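Local coordinates for protein PilM (Pseudomonas aeruginosa, PDB 3HG9) that is of unknown function but probably takes part in building a plasmid-encoded pilus, at residues Leu21-Leu26 against Leu45-Phe51. Residues are numbered along the deposited sequence; the frame is centred on the assembly and turned at random.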
loop_
_atom_site.group_PDB
_atom_site.type_symbol
_atom_site.label_atom_id
_atom_site.label_comp_id
_atom_site.label_asym_id
_atom_site.label_seq_id
_atom_site.Cartn_x
_atom_site.Cartn_y
_atom_site.Cartn_z
ATOM N N LEU B 21 -9.334 0.580 -11.311
ATOM C CA LEU B 21 -9.323 1.702 -12.187
ATOM C C LEU B 21 -10.146 2.871 -11.625
ATOM O O LEU B 21 -9.757 4.040 -11.772
ATOM C CB LEU B 21 -9.883 1.232 -13.496
ATOM C CG LEU B 21 -9.957 2.251 -14.586
ATOM C CD1 LEU B 21 -10.094 1.366 -15.806
ATOM C CD2 LEU B 21 -11.161 3.206 -14.401
ATOM N N TYR B 22 -11.284 2.572 -10.999
ATOM C CA TYR B 22 -12.164 3.645 -10.413
ATOM C C TYR B 22 -11.455 4.239 -9.223
ATOM O O TYR B 22 -11.339 5.463 -9.070
ATOM C CB TYR B 22 -13.437 3.034 -9.924
ATOM C CG TYR B 22 -14.460 3.968 -9.356
ATOM C CD1 TYR B 22 -15.361 4.623 -10.177
ATOM C CD2 TYR B 22 -14.621 4.087 -7.967
ATOM C CE1 TYR B 22 -16.371 5.502 -9.610
ATOM C CE2 TYR B 22 -15.621 4.923 -7.391
ATOM C CZ TYR B 22 -16.468 5.626 -8.205
ATOM O OH TYR B 22 -17.438 6.407 -7.617
ATOM N N ARG B 23 -10.929 3.336 -8.403
ATOM C CA ARG B 23 -10.119 3.739 -7.269
ATOM C C ARG B 23 -9.092 4.831 -7.629
ATOM O O ARG B 23 -8.915 5.846 -6.904
ATOM C CB ARG B 23 -9.385 2.534 -6.623
ATOM C CG ARG B 23 -8.702 2.967 -5.298
ATOM C CD ARG B 23 -8.042 1.863 -4.566
ATOM N NE ARG B 23 -6.682 1.613 -5.056
ATOM C CZ ARG B 23 -5.808 0.798 -4.464
ATOM N NH1 ARG B 23 -6.173 0.180 -3.351
ATOM N NH2 ARG B 23 -4.572 0.586 -4.990
ATOM N N SER B 24 -8.390 4.636 -8.727
ATOM C CA SER B 24 -7.324 5.570 -9.010
ATOM C C SER B 24 -7.839 6.925 -9.402
ATOM O O SER B 24 -7.174 7.933 -9.140
ATOM C CB SER B 24 -6.427 5.004 -10.096
ATOM O OG SER B 24 -5.686 3.966 -9.562
ATOM N N ARG B 25 -8.998 6.962 -10.055
ATOM C CA ARG B 25 -9.706 8.246 -10.333
ATOM C C ARG B 25 -10.110 9.003 -9.101
ATOM O O ARG B 25 -10.081 10.206 -9.095
ATOM C CB ARG B 25 -10.951 8.005 -11.157
ATOM C CG ARG B 25 -10.614 7.450 -12.493
ATOM C CD ARG B 25 -9.636 8.359 -13.204
ATOM N NE ARG B 25 -9.463 7.913 -14.579
ATOM C CZ ARG B 25 -8.738 8.555 -15.486
ATOM N NH1 ARG B 25 -8.119 9.689 -15.150
ATOM N NH2 ARG B 25 -8.639 8.055 -16.722
ATOM N N LEU B 26 -10.544 8.304 -8.066
ATOM C CA LEU B 26 -10.637 8.923 -6.734
ATOM C C LEU B 26 -9.256 9.304 -6.177
ATOM O O LEU B 26 -9.103 10.422 -5.727
ATOM C CB LEU B 26 -11.287 7.995 -5.736
ATOM C CG LEU B 26 -12.710 7.521 -5.938
ATOM C CD1 LEU B 26 -12.892 6.387 -4.937
ATOM C CD2 LEU B 26 -13.708 8.676 -5.677
ATOM N N LEU B 45 -14.338 12.811 -11.472
ATOM C CA LEU B 45 -13.488 11.626 -11.717
ATOM C C LEU B 45 -12.880 11.641 -13.158
ATOM O O LEU B 45 -11.662 11.541 -13.320
ATOM C CB LEU B 45 -14.235 10.328 -11.361
ATOM C CG LEU B 45 -14.568 9.931 -9.904
ATOM C CD1 LEU B 45 -15.461 10.843 -9.282
ATOM C CD2 LEU B 45 -15.282 8.636 -9.845
ATOM N N GLY B 46 -13.683 11.826 -14.200
ATOM C CA GLY B 46 -13.109 12.025 -15.553
ATOM C C GLY B 46 -12.866 10.680 -16.190
ATOM O O GLY B 46 -11.885 10.460 -16.936
ATOM N N LEU B 47 -13.759 9.761 -15.847
ATOM C CA LEU B 47 -13.596 8.373 -16.231
ATOM C C LEU B 47 -13.602 8.244 -17.760
ATOM O O LEU B 47 -14.052 9.163 -18.479
ATOM C CB LEU B 47 -14.704 7.526 -15.573
ATOM C CG LEU B 47 -14.579 7.356 -14.067
ATOM C CD1 LEU B 47 -15.816 6.853 -13.525
ATOM C CD2 LEU B 47 -13.475 6.358 -13.772
ATOM N N PRO B 48 -13.058 7.124 -18.265
ATOM C CA PRO B 48 -13.064 6.867 -19.706
ATOM C C PRO B 48 -14.455 6.835 -20.336
ATOM O O PRO B 48 -15.436 6.441 -19.696
ATOM C CB PRO B 48 -12.398 5.479 -19.836
ATOM C CG PRO B 48 -11.842 5.120 -18.413
ATOM C CD PRO B 48 -12.037 6.321 -17.537
ATOM N N ALA B 49 -14.484 7.221 -21.613
ATOM C CA ALA B 49 -15.656 7.274 -22.428
ATOM C C ALA B 49 -16.376 5.962 -22.287
ATOM O O ALA B 49 -17.532 5.915 -21.801
ATOM C CB ALA B 49 -15.272 7.551 -23.914
ATOM N N TRP B 50 -15.653 4.908 -22.679
ATOM C CA TRP B 50 -16.201 3.534 -22.767
ATOM C C TRP B 50 -16.699 2.945 -21.442
ATOM O O TRP B 50 -17.606 2.110 -21.427
ATOM C CB TRP B 50 -15.137 2.590 -23.306
ATOM C CG TRP B 50 -13.695 2.843 -22.839
ATOM C CD1 TRP B 50 -12.723 3.594 -23.493
ATOM C CD2 TRP B 50 -13.032 2.259 -21.694
ATOM N NE1 TRP B 50 -11.514 3.524 -22.802
ATOM C CE2 TRP B 50 -11.687 2.731 -21.689
ATOM C CE3 TRP B 50 -13.456 1.403 -20.650
ATOM C CZ2 TRP B 50 -10.767 2.363 -20.688
ATOM C CZ3 TRP B 50 -12.547 1.052 -19.660
ATOM C CH2 TRP B 50 -11.207 1.512 -19.700
ATOM N N PHE B 51 -16.065 3.357 -20.338
ATOM C CA PHE B 51 -16.375 2.834 -19.015
ATOM C C PHE B 51 -17.762 3.231 -18.604
ATOM O O PHE B 51 -18.049 4.444 -18.503
ATOM C CB PHE B 51 -15.404 3.433 -18.016
ATOM C CG PHE B 51 -15.322 2.700 -16.742
ATOM C CD1 PHE B 51 -14.741 1.437 -16.700
ATOM C CD2 PHE B 51 -15.775 3.280 -15.549
ATOM C CE1 PHE B 51 -14.648 0.756 -15.528
ATOM C CE2 PHE B 51 -15.722 2.564 -14.321
ATOM C CZ PHE B 51 -15.131 1.327 -14.314
#
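Helix 12-31 contributes the regular turn 21-26, while 45-51 is irregular loop on its way to strand 57-62. The backbones come closest at Arg25 CA and Leu45 CA, 5.3 Å apart; the loop then bows away around Ala49 and comes back at Phe51, where Leu21 CA and Phe51 CA are 9.9 Å apart. At Leu45 and Gly46 both phi values are positive (58° and 86°), and at the angles of Gly46 a CB would collide with the preceding carbonyl oxygen. No hydrogen bond joins the segments; the 450 Å² buried between them rests mainly on apolar side chains, with Arg25 laid over the loop backbone. Leu21 and Arg25, one turn apart, point toward the loop. Leu21 CD2 lies 4.0 Å from Leu47 CD2 and over the face of the Phe51 ring, 4.4 Å from its CZ, while Leu21 CD1 is 4.1 Å from Trp50 CH2. Arg25 CG is 3.3 Å from Leu47 CD2, and the guanidinium packs too, with Gly46 O over one face, 4.0 Å from Arg25 CZ, and Pro48 CD 3.9 Å from Arg25 NH2. Leu45 reaches along the helix flank, its CD2 3.3 Å from Tyr22 CE1 and 4.5 Å from Leu26 CD2. Tyr22 and Leu26 also touch strand 65-70. The arrangement is a helix-to-strand connection folded back along helix 12-31, possibly related to the pilin fold, though this contact alone does not establish it.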